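Local atomic coordinates of COG3291: FOG: PKD repeat (Clostridium thermocellum, PDB entry 1WMX), a protein that binds sugar as the family 30 carbohydrate-binding module of CelJ, a much longer multidomain protein that probably takes part in cellulose degradation. Residues E98-G103 and V170-I175; S124-V129 and V136-R141; Y81-Y86 and L143-N148. One frame throughout, in Å; residues are numbered along the deposited sequence.

Interaction 1: E98-G103 and V170-I175; sequences EDFVIG and VWFSDI
Glu98 and Val170 mark the nearest approach of the two backbones, with CA atoms 7.4 Å apart, and from there the segments diverge: the CA atoms of Phe100 and Phe172 are already 13.3 Å from each other. No hydrogen bond joins them, and their backbones bond instead to other strands, Val101 to Ser161 and Gly103 to Val159 on one side, Val170 to Leu53 on the other. The two segments therefore belong to facing layers of the fold, and side chains alone span the gap.

Three contacts do this. At the tight end, the CG1 branch of Val170 lies 3.7 Å from Glu98 CB and nearly as close to Glu98 CG, the two side chains running antiparallel, side by side. This contact uses only the aliphatic part of Glu98; its OE1 is held by the backbone N-H groups of Glu95 and Gly96. The other branch, Val170 CG2, approaches Phe100 CE2 at 3.9 Å, obliquely to the ring. With chi1 at 50°, Phe100 CG sits between the backbone N and the carbonyl carbon, and the ring points into the gap, where CZ meets Phe172 CZ at 3.4 Å. The two phenyl groups come from opposite layers and touch rim to rim: the centroids are 6.0 Å apart and the planes are inclined at 58°, so neither lies over the face of the other. Phe100 CE1 sits in the plane of the Phe172 ring, at its edge. Phe172 also stacks on Phe160 and meets Phe89, one from each sheet.

All four touching residues are buried, and aromatic and branched side chains meet between two antiparallel sheets, as in the hydrophobic core of the beta-sandwich that forms this carbohydrate-binding module.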
loop_
_atom_site.group_PDB
_atom_site.type_symbol
_atom_site.label_atom_id
_atom_site.label_comp_id
_atom_site.label_asym_id
_atom_site.label_seq_id
_atom_site.Cartn_x
_atom_site.Cartn_y
_atom_site.Cartn_z
ATOM N N GLU B 98 -20.098 6.162 -10.373
ATOM C CA GLU B 98 -18.692 6.409 -10.022
ATOM C C GLU B 98 -18.229 5.253 -9.142
ATOM O O GLU B 98 -19.002 4.727 -8.335
ATOM C CB GLU B 98 -18.532 7.720 -9.228
ATOM C CG GLU B 98 -18.832 8.984 -10.021
ATOM C CD GLU B 98 -20.309 9.312 -10.071
ATOM O OE1 GLU B 98 -20.694 10.343 -10.706
ATOM O OE2 GLU B 98 -21.147 8.553 -9.476
ATOM N N ASP B 99 -16.981 4.859 -9.294
ATOM C CA ASP B 99 -16.436 3.760 -8.491
ATOM C C ASP B 99 -14.945 3.987 -8.231
ATOM O O ASP B 99 -14.236 4.583 -9.045
ATOM C CB ASP B 99 -16.640 2.436 -9.223
ATOM C CG ASP B 99 -16.339 1.239 -8.345
ATOM O OD1 ASP B 99 -16.783 1.214 -7.149
ATOM O OD2 ASP B 99 -15.646 0.279 -8.810
ATOM N N PHE B 100 -14.495 3.505 -7.082
ATOM C CA PHE B 100 -13.088 3.645 -6.674
ATOM C C PHE B 100 -12.809 2.749 -5.464
ATOM O O PHE B 100 -13.720 2.165 -4.874
ATOM C CB PHE B 100 -12.797 5.113 -6.323
ATOM C CG PHE B 100 -13.812 5.718 -5.364
ATOM C CD1 PHE B 100 -13.721 5.455 -3.998
ATOM C CD2 PHE B 100 -14.838 6.534 -5.846
ATOM C CE1 PHE B 100 -14.656 5.998 -3.112
ATOM C CE2 PHE B 100 -15.779 7.079 -4.962
ATOM C CZ PHE B 100 -15.688 6.810 -3.593
ATOM N N VAL B 101 -11.542 2.646 -5.105
ATOM C CA VAL B 101 -11.135 1.810 -3.970
ATOM C C VAL B 101 -11.323 2.555 -2.652
ATOM O O VAL B 101 -11.061 3.751 -2.549
ATOM C CB VAL B 101 -9.679 1.413 -4.094
ATOM C CG1 VAL B 101 -9.257 0.491 -2.947
ATOM C CG2 VAL B 101 -9.412 0.694 -5.413
ATOM N N ILE B 102 -11.777 1.826 -1.652
ATOM C CA ILE B 102 -12.001 2.394 -0.317
ATOM C C ILE B 102 -11.585 1.365 0.730
ATOM O O ILE B 102 -11.864 0.171 0.589
ATOM C CB ILE B 102 -13.486 2.755 -0.139
ATOM C CG1 ILE B 102 -13.748 3.372 1.245
ATOM C CG2 ILE B 102 -14.392 1.531 -0.292
ATOM C CD1 ILE B 102 -15.121 4.034 1.384
ATOM N N GLY B 103 -10.911 1.832 1.772
ATOM C CA GLY B 103 -10.451 0.927 2.843
ATOM C C GLY B 103 -9.759 1.688 3.975
ATOM O O GLY B 103 -9.978 2.884 4.166
ATOM N N VAL B 170 -17.492 12.859 -6.724
ATOM C CA VAL B 170 -18.468 12.422 -5.732
ATOM C C VAL B 170 -18.303 13.361 -4.549
ATOM O O VAL B 170 -17.304 14.079 -4.438
ATOM C CB VAL B 170 -18.256 10.967 -5.244
ATOM C CG1 VAL B 170 -18.521 9.996 -6.374
ATOM C CG2 VAL B 170 -16.856 10.797 -4.685
ATOM N N TRP B 171 -19.297 13.354 -3.676
ATOM C CA TRP B 171 -19.301 14.189 -2.495
ATOM C C TRP B 171 -19.637 13.290 -1.317
ATOM O O TRP B 171 -20.514 12.436 -1.417
ATOM C CB TRP B 171 -20.354 15.285 -2.663
ATOM C CG TRP B 171 -19.960 16.342 -3.651
ATOM C CD1 TRP B 171 -19.285 17.508 -3.384
ATOM C CD2 TRP B 171 -20.201 16.337 -5.064
ATOM N NE1 TRP B 171 -19.105 18.225 -4.539
ATOM C CE2 TRP B 171 -19.656 17.532 -5.587
ATOM C CE3 TRP B 171 -20.829 15.441 -5.940
ATOM C CZ2 TRP B 171 -19.716 17.857 -6.949
ATOM C CZ3 TRP B 171 -20.889 15.758 -7.297
ATOM C CH2 TRP B 171 -20.335 16.958 -7.786
ATOM N N PHE B 172 -18.922 13.461 -0.212
ATOM C CA PHE B 172 -19.163 12.652 0.974
ATOM C C PHE B 172 -19.762 13.525 2.067
ATOM O O PHE B 172 -19.598 14.742 2.077
ATOM C CB PHE B 172 -17.860 12.029 1.516
ATOM C CG PHE B 172 -17.219 11.001 0.606
ATOM C CD1 PHE B 172 -16.393 11.392 -0.447
ATOM C CD2 PHE B 172 -17.411 9.636 0.830
ATOM C CE1 PHE B 172 -15.757 10.438 -1.262
ATOM C CE2 PHE B 172 -16.786 8.675 0.024
ATOM C CZ PHE B 172 -15.953 9.082 -1.027
ATOM N N SER B 173 -20.441 12.888 3.001
ATOM C CA SER B 173 -21.038 13.598 4.116
ATOM C C SER B 173 -21.075 12.672 5.321
ATOM O O SER B 173 -21.170 11.457 5.171
ATOM C CB SER B 173 -22.464 14.039 3.756
ATOM O OG SER B 173 -23.090 14.668 4.862
ATOM N N ASP B 174 -20.968 13.248 6.510
ATOM C CA ASP B 174 -21.048 12.475 7.742
ATOM C C ASP B 174 -20.277 11.157 7.705
ATOM O O ASP B 174 -20.855 10.090 7.923
ATOM C CB ASP B 174 -22.528 12.183 8.044
ATOM C CG ASP B 174 -22.779 11.837 9.497
ATOM O OD1 ASP B 174 -23.873 11.314 9.803
ATOM O OD2 ASP B 174 -21.902 12.096 10.344
ATOM N N ILE B 175 -18.977 11.221 7.432
ATOM C CA ILE B 175 -18.168 10.014 7.391
ATOM C C ILE B 175 -17.742 9.616 8.810
ATOM O O ILE B 175 -17.109 10.401 9.525
ATOM C CB ILE B 175 -16.885 10.205 6.543
ATOM C CG1 ILE B 175 -17.240 10.696 5.134
ATOM C CG2 ILE B 175 -16.134 8.880 6.439
ATOM C CD1 ILE B 175 -16.027 11.014 4.280
#

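Interaction 2: S124-V129 and V136-R141; sequences SNYVTV and VKIPLR
Tyr126 dominates this contact, packing its ring on the strand residues Ile138 and Pro139, while Val127 beside it meets Val136. The evidence for a CH-pi interaction is clear: Ile138 CG2 stands 4.2 Å from the centroid of the Tyr126 ring and 19° off the ring normal, hence over the face, though displaced toward the rim on the CE2 side. The two side chains cross at about a right angle. In Ile138 the CG2 methyl is anti to the backbone N and CG1 is anti to the carbonyl carbon (chi1 -60°), a setting that lets both branches serve the same ring.

The remaining contacts are apolar. Ile138 CG1 lies 3.8 Å from Tyr126 CD2, near the root of the ring. On the same side of the ring plane, Pro139 CD approaches Tyr126 CE1 at 3.7 Å, obliquely, so isoleucine and proline support one side of the ring at different parts of its rim. Farther along, Val127 CB and Val136 CB are 4.2 Å apart. Val136 in turn packs on Phe89 and Ile91, and Ile138 on Ile102, which places the strand side of the contact against the interior.

No hydrogen bond crosses between the segments, although the CA atoms of Tyr126 and Ile138 come within 6.5 Å. The polar end of the tyrosine is fixed just beyond them: its OH is hydrogen-bonded to Asp142 OD1, which anchors the far end of the ring near the short helix 140-143.

Residues 124-129 belong to the connection that leaves strand 118-122, an outer strand of one sheet, and leads to strand 134-139 of the other. Folding back onto the strand it is about to enter, this sheet-to-sheet connection packs along one edge of a beta-sandwich.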
loop_
_atom_site.group_PDB
_atom_site.type_symbol
_atom_site.label_atom_id
_atom_site.label_comp_id
_atom_site.label_asym_id
_atom_site.label_seq_id
_atom_site.Cartn_x
_atom_site.Cartn_y
_atom_site.Cartn_z
ATOM N N SER B 124 -18.418 0.097 -5.050
ATOM C CA SER B 124 -19.540 -0.429 -5.847
ATOM C C SER B 124 -20.151 -1.686 -5.199
ATOM O O SER B 124 -21.315 -2.017 -5.439
ATOM C CB SER B 124 -19.078 -0.775 -7.270
ATOM O OG SER B 124 -17.958 -1.642 -7.241
ATOM N N ASN B 125 -19.356 -2.360 -4.383
ATOM C CA ASN B 125 -19.793 -3.581 -3.689
ATOM C C ASN B 125 -20.773 -3.278 -2.567
ATOM O O ASN B 125 -21.361 -4.187 -1.977
ATOM C CB ASN B 125 -18.602 -4.304 -3.058
ATOM C CG ASN B 125 -17.786 -5.048 -4.084
ATOM O OD1 ASN B 125 -16.740 -5.613 -3.747
ATOM N ND2 ASN B 125 -18.220 -5.071 -5.327
ATOM N N TYR B 126 -20.958 -2.006 -2.267
ATOM C CA TYR B 126 -21.858 -1.647 -1.174
ATOM C C TYR B 126 -22.870 -0.572 -1.566
ATOM O O TYR B 126 -23.770 -0.238 -0.790
ATOM C CB TYR B 126 -21.028 -1.170 0.013
ATOM C CG TYR B 126 -20.198 -2.310 0.595
ATOM C CD1 TYR B 126 -20.791 -3.241 1.452
ATOM C CD2 TYR B 126 -18.847 -2.436 0.270
ATOM C CE1 TYR B 126 -20.041 -4.294 1.976
ATOM C CE2 TYR B 126 -18.094 -3.490 0.793
ATOM C CZ TYR B 126 -18.691 -4.420 1.648
ATOM O OH TYR B 126 -17.960 -5.453 2.162
ATOM N N VAL B 127 -22.726 -0.044 -2.760
ATOM C CA VAL B 127 -23.646 0.981 -3.250
ATOM C C VAL B 127 -23.461 1.178 -4.745
ATOM O O VAL B 127 -22.441 0.791 -5.316
ATOM C CB VAL B 127 -23.379 2.320 -2.547
ATOM C CG1 VAL B 127 -22.011 2.896 -2.923
ATOM C CG2 VAL B 127 -24.437 3.370 -2.904
ATOM N N THR B 128 -24.469 1.763 -5.345
ATOM C CA THR B 128 -24.456 2.115 -6.764
ATOM C C THR B 128 -24.717 3.605 -6.785
ATOM O O THR B 128 -25.867 4.046 -6.788
ATOM C CB THR B 128 -25.539 1.364 -7.558
ATOM O OG1 THR B 128 -25.304 -0.046 -7.512
ATOM C CG2 THR B 128 -25.557 1.797 -9.031
ATOM N N VAL B 129 -23.640 4.360 -6.784
ATOM C CA VAL B 129 -23.716 5.825 -6.739
ATOM C C VAL B 129 -24.599 6.405 -7.850
ATOM O O VAL B 129 -24.483 6.044 -9.023
ATOM C CB VAL B 129 -22.328 6.436 -6.854
ATOM C CG1 VAL B 129 -22.361 7.937 -6.557
ATOM C CG2 VAL B 129 -21.348 5.782 -5.878
ATOM N N VAL B 136 -24.593 4.899 2.861
ATOM C CA VAL B 136 -24.032 3.552 2.702
ATOM C C VAL B 136 -23.301 3.119 3.976
ATOM O O VAL B 136 -22.738 3.930 4.714
ATOM C CB VAL B 136 -23.081 3.506 1.491
ATOM C CG1 VAL B 136 -22.829 4.899 0.910
ATOM C CG2 VAL B 136 -21.724 2.885 1.835
ATOM N N LYS B 137 -23.341 1.825 4.220
ATOM C CA LYS B 137 -22.692 1.236 5.391
ATOM C C LYS B 137 -21.788 0.093 4.942
ATOM O O LYS B 137 -22.252 -0.883 4.347
ATOM C CB LYS B 137 -23.746 0.703 6.372
ATOM C CG LYS B 137 -24.768 1.757 6.801
ATOM C CD LYS B 137 -25.370 1.465 8.173
ATOM C CE LYS B 137 -26.057 0.102 8.246
ATOM N NZ LYS B 137 -26.643 -0.165 9.573
ATOM N N ILE B 138 -20.441 0.366 5.012
ATOM C CA ILE B 138 -19.485 -0.726 4.808
ATOM C C ILE B 138 -19.177 -1.339 6.163
ATOM O O ILE B 138 -18.823 -0.643 7.122
ATOM C CB ILE B 138 -18.250 -0.169 4.134
ATOM C CG1 ILE B 138 -18.597 0.447 2.776
ATOM C CG2 ILE B 138 -17.179 -1.232 3.877
ATOM C CD1 ILE B 138 -17.402 1.064 2.064
ATOM N N PRO B 139 -19.197 -2.498 6.570
ATOM C CA PRO B 139 -18.906 -3.397 7.670
ATOM C C PRO B 139 -17.387 -3.709 7.770
ATOM O O PRO B 139 -16.814 -4.408 6.908
ATOM C CB PRO B 139 -19.739 -4.604 7.455
ATOM C CG PRO B 139 -20.386 -4.469 6.069
ATOM C CD PRO B 139 -19.979 -3.181 5.452
ATOM N N LEU B 140 -17.127 -3.240 8.634
ATOM C CA LEU B 140 -15.734 -3.425 9.113
ATOM C C LEU B 140 -15.296 -4.883 8.975
ATOM O O LEU B 140 -14.211 -5.173 8.447
ATOM C CB LEU B 140 -15.635 -3.025 10.602
ATOM C CG LEU B 140 -15.835 -1.520 10.853
ATOM C CD1 LEU B 140 -15.267 -1.051 12.198
ATOM C CD2 LEU B 140 -15.164 -0.641 9.799
ATOM N N ARG B 141 -15.981 -5.829 9.600
ATOM C CA ARG B 141 -15.510 -7.225 9.578
ATOM C C ARG B 141 -15.256 -7.649 8.117
ATOM O O ARG B 141 -14.360 -8.464 7.839
ATOM C CB ARG B 141 -16.585 -8.184 10.271
ATOM C CG ARG B 141 -17.983 -8.185 9.564
ATOM C CD ARG B 141 -19.247 -8.873 10.256
ATOM N NE ARG B 141 -20.047 -8.028 11.031
ATOM C CZ ARG B 141 -20.996 -7.087 10.942
ATOM N NH1 ARG B 141 -21.662 -6.664 9.842
ATOM N NH2 ARG B 141 -21.241 -6.407 12.055
#

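Interaction 3: Y81-Y86 and L143-N148; sequences YVENGY and LMKINN
Val82 and Met144 bring two irregular loops together, their CA atoms 6.8 Å apart, with no hydrogen bond between the two backbones. Side chains carry the rest, divided between an apolar pair and a charged pair.

In the apolar pair, Val82 sends its two methyls to different targets. CG2 rests 3.9 Å from Met144 SD, whereas CG1, anti to the valine's own backbone N (chi1 -180°), lies 3.9 Å from Met144 O. The valine thus covers both the side chain and the peptide of the same residue. Met144 is extended beyond CG and runs past the valine, with SD making the closest approach; the side chain also touches Phe104 and Phe150, so it is buried while its valine partner is only partly so.

These loops lie at one end of the sandwich: 81-86 leads into strand 86-93 of one sheet, and 143-148 runs from the short helix 140-143 toward strand 155-161 of the other. Leu143, the first residue of 143-148, packs on Val119, Thr121 and Phe104, which attaches that segment to the five-stranded sheet.

At the solvent-exposed side, Glu83 and Lys145 form a salt bridge, their side chains crossing at about a right angle. The modelled separation of Lys145 NZ and Glu83 OE1 is 2.3 Å, shorter than such a bond should be, so the modelled geometry of this salt bridge is doubtful. Lys145 is bent at chi2 and chi4; the nearly eclipsed chi2 of Glu83 (-10°) is as doubtful as the short distance. Within the first loop, a weak bond from Gly85 N to Tyr81 O, 2.7 Å long, closes the turn on which Val82 and Glu83 sit. At the far end of the second loop, Asn148 packs on Trp63 of the second subunit.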
loop_
_atom_site.group_PDB
_atom_site.type_symbol
_atom_site.label_atom_id
_atom_site.label_comp_id
_atom_site.label_asym_id
_atom_site.label_seq_id
_atom_site.Cartn_x
_atom_site.Cartn_y
_atom_site.Cartn_z
ATOM N N TYR B 81 -14.339 -2.432 17.341
ATOM C CA TYR B 81 -15.455 -1.977 16.448
ATOM C C TYR B 81 -15.662 -3.002 15.320
ATOM O O TYR B 81 -16.623 -2.922 14.543
ATOM C CB TYR B 81 -15.167 -0.628 15.792
ATOM C CG TYR B 81 -15.188 0.567 16.747
ATOM C CD1 TYR B 81 -14.212 0.684 17.738
ATOM C CD2 TYR B 81 -16.185 1.546 16.624
ATOM C CE1 TYR B 81 -14.215 1.790 18.596
ATOM C CE2 TYR B 81 -16.185 2.654 17.480
ATOM C CZ TYR B 81 -15.197 2.778 18.463
ATOM O OH TYR B 81 -15.185 3.863 19.281
ATOM N N VAL B 82 -14.663 -3.859 15.087
ATOM C CA VAL B 82 -14.670 -4.792 13.970
ATOM C C VAL B 82 -15.854 -5.748 13.844
ATOM O O VAL B 82 -16.543 -5.768 12.817
ATOM C CB VAL B 82 -13.384 -5.636 13.951
ATOM C CG1 VAL B 82 -13.416 -6.591 12.770
ATOM C CG2 VAL B 82 -12.157 -4.722 13.869
ATOM N N GLU B 83 -16.131 -6.526 14.938
ATOM C CA GLU B 83 -17.105 -7.637 14.810
ATOM C C GLU B 83 -18.541 -7.094 14.559
ATOM O O GLU B 83 -19.308 -7.737 13.816
ATOM C CB GLU B 83 -17.046 -8.643 16.110
ATOM C CG GLU B 83 -16.622 -10.098 15.735
ATOM C CD GLU B 83 -16.588 -10.309 14.231
ATOM O OE1 GLU B 83 -15.811 -11.187 13.733
ATOM O OE2 GLU B 83 -17.343 -9.606 13.487
ATOM N N ASN B 84 -18.945 -5.833 14.960
ATOM C CA ASN B 84 -20.311 -5.356 14.688
ATOM C C ASN B 84 -20.361 -3.944 14.070
ATOM O O ASN B 84 -21.431 -3.467 13.686
ATOM C CB ASN B 84 -21.125 -5.284 15.980
ATOM C CG ASN B 84 -21.095 -6.573 16.769
ATOM O OD1 ASN B 84 -21.580 -7.602 16.284
ATOM N ND2 ASN B 84 -20.548 -6.565 17.964
ATOM N N GLY B 85 -19.216 -3.292 13.968
ATOM C CA GLY B 85 -19.152 -1.899 13.456
ATOM C C GLY B 85 -19.198 -1.751 11.925
ATOM O O GLY B 85 -19.056 -2.709 11.164
ATOM N N TYR B 86 -19.396 -0.502 11.516
ATOM C CA TYR B 86 -19.458 -0.137 10.099
ATOM C C TYR B 86 -18.788 1.212 9.836
ATOM O O TYR B 86 -18.585 2.017 10.750
ATOM C CB TYR B 86 -20.912 0.032 9.612
ATOM C CG TYR B 86 -21.850 -1.147 9.862
ATOM C CD1 TYR B 86 -22.267 -1.456 11.156
ATOM C CD2 TYR B 86 -22.309 -1.916 8.789
ATOM C CE1 TYR B 86 -23.141 -2.523 11.380
ATOM C CE2 TYR B 86 -23.187 -2.982 9.012
ATOM C CZ TYR B 86 -23.603 -3.283 10.309
ATOM O OH TYR B 86 -24.462 -4.319 10.537
ATOM N N LEU B 143 -13.607 -5.964 5.914
ATOM C CA LEU B 143 -12.297 -5.387 5.511
ATOM C C LEU B 143 -11.148 -5.839 6.377
ATOM O O LEU B 143 -10.122 -6.337 5.862
ATOM C CB LEU B 143 -12.346 -3.858 5.645
ATOM C CG LEU B 143 -13.076 -3.177 4.500
ATOM C CD1 LEU B 143 -13.187 -1.659 4.680
ATOM C CD2 LEU B 143 -12.383 -3.391 3.157
ATOM N N MET B 144 -11.403 -5.625 7.635
ATOM C CA MET B 144 -10.482 -5.888 8.710
ATOM C C MET B 144 -10.545 -7.290 9.290
ATOM O O MET B 144 -10.417 -7.477 10.502
ATOM C CB MET B 144 -10.761 -4.980 9.862
ATOM C CG MET B 144 -10.591 -3.520 9.541
ATOM S SD MET B 144 -10.760 -2.543 11.001
ATOM C CE MET B 144 -10.678 -0.823 10.602
ATOM N N LYS B 145 -10.750 -8.264 8.461
ATOM C CA LYS B 145 -10.723 -9.661 8.921
ATOM C C LYS B 145 -9.449 -10.253 8.234
ATOM O O LYS B 145 -9.550 -10.989 7.254
ATOM C CB LYS B 145 -12.044 -10.376 8.553
ATOM C CG LYS B 145 -13.119 -10.282 9.681
ATOM C CD LYS B 145 -14.022 -11.530 9.775
ATOM C CE LYS B 145 -14.913 -11.555 11.031
ATOM N NZ LYS B 145 -14.177 -11.900 12.259
ATOM N N ILE B 146 -8.321 -9.832 8.854
ATOM C CA ILE B 146 -6.860 -10.088 8.485
ATOM C C ILE B 146 -6.430 -11.525 7.964
ATOM O O ILE B 146 -7.121 -12.185 7.155
ATOM C CB ILE B 146 -5.957 -9.846 9.720
ATOM C CG1 ILE B 146 -5.966 -11.008 10.716
ATOM C CG2 ILE B 146 -6.354 -8.616 10.550
ATOM C CD1 ILE B 146 -4.569 -11.376 11.219
ATOM N N ASN B 147 -5.250 -11.892 8.494
ATOM C CA ASN B 147 -4.478 -13.152 8.224
ATOM C C ASN B 147 -3.333 -12.786 7.326
ATOM O O ASN B 147 -2.405 -13.564 7.133
ATOM C CB ASN B 147 -5.307 -14.268 7.526
ATOM C CG ASN B 147 -4.930 -15.740 7.946
ATOM O OD1 ASN B 147 -4.150 -15.970 8.886
ATOM N ND2 ASN B 147 -5.450 -16.768 7.294
ATOM N N ASN B 148 -3.424 -11.581 6.791
ATOM C CA ASN B 148 -2.385 -11.089 5.909
ATOM C C ASN B 148 -1.627 -9.880 6.514
ATOM O O ASN B 148 -0.986 -9.104 5.787
ATOM C CB ASN B 148 -2.971 -10.719 4.571
ATOM C CG ASN B 148 -3.491 -11.963 3.857
ATOM O OD1 ASN B 148 -4.227 -11.856 2.885
ATOM N ND2 ASN B 148 -3.145 -13.164 4.299
#

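From the N terminus, residues 81-86 open the loop of interaction 3, and 98-103 then open that of interaction 1. Interaction 2 closes a short loop between 124-129 and 136-141, nested within both others. Next, 143-148 close interaction 3, and 170-175 close interaction 1 last, so interactions 1 and 3 cross. The contacts also join directly: Asp99 OD1 accepts a hydrogen bond from Ser124 N, linking interactions 1 and 2, and Arg141 NE hydrogen-bonds to Glu83 O, linking 2 and 3. Gly103 and Leu143 touch between 1 and 3. Together they tie the facing sheets at the core, along one edge and at one end.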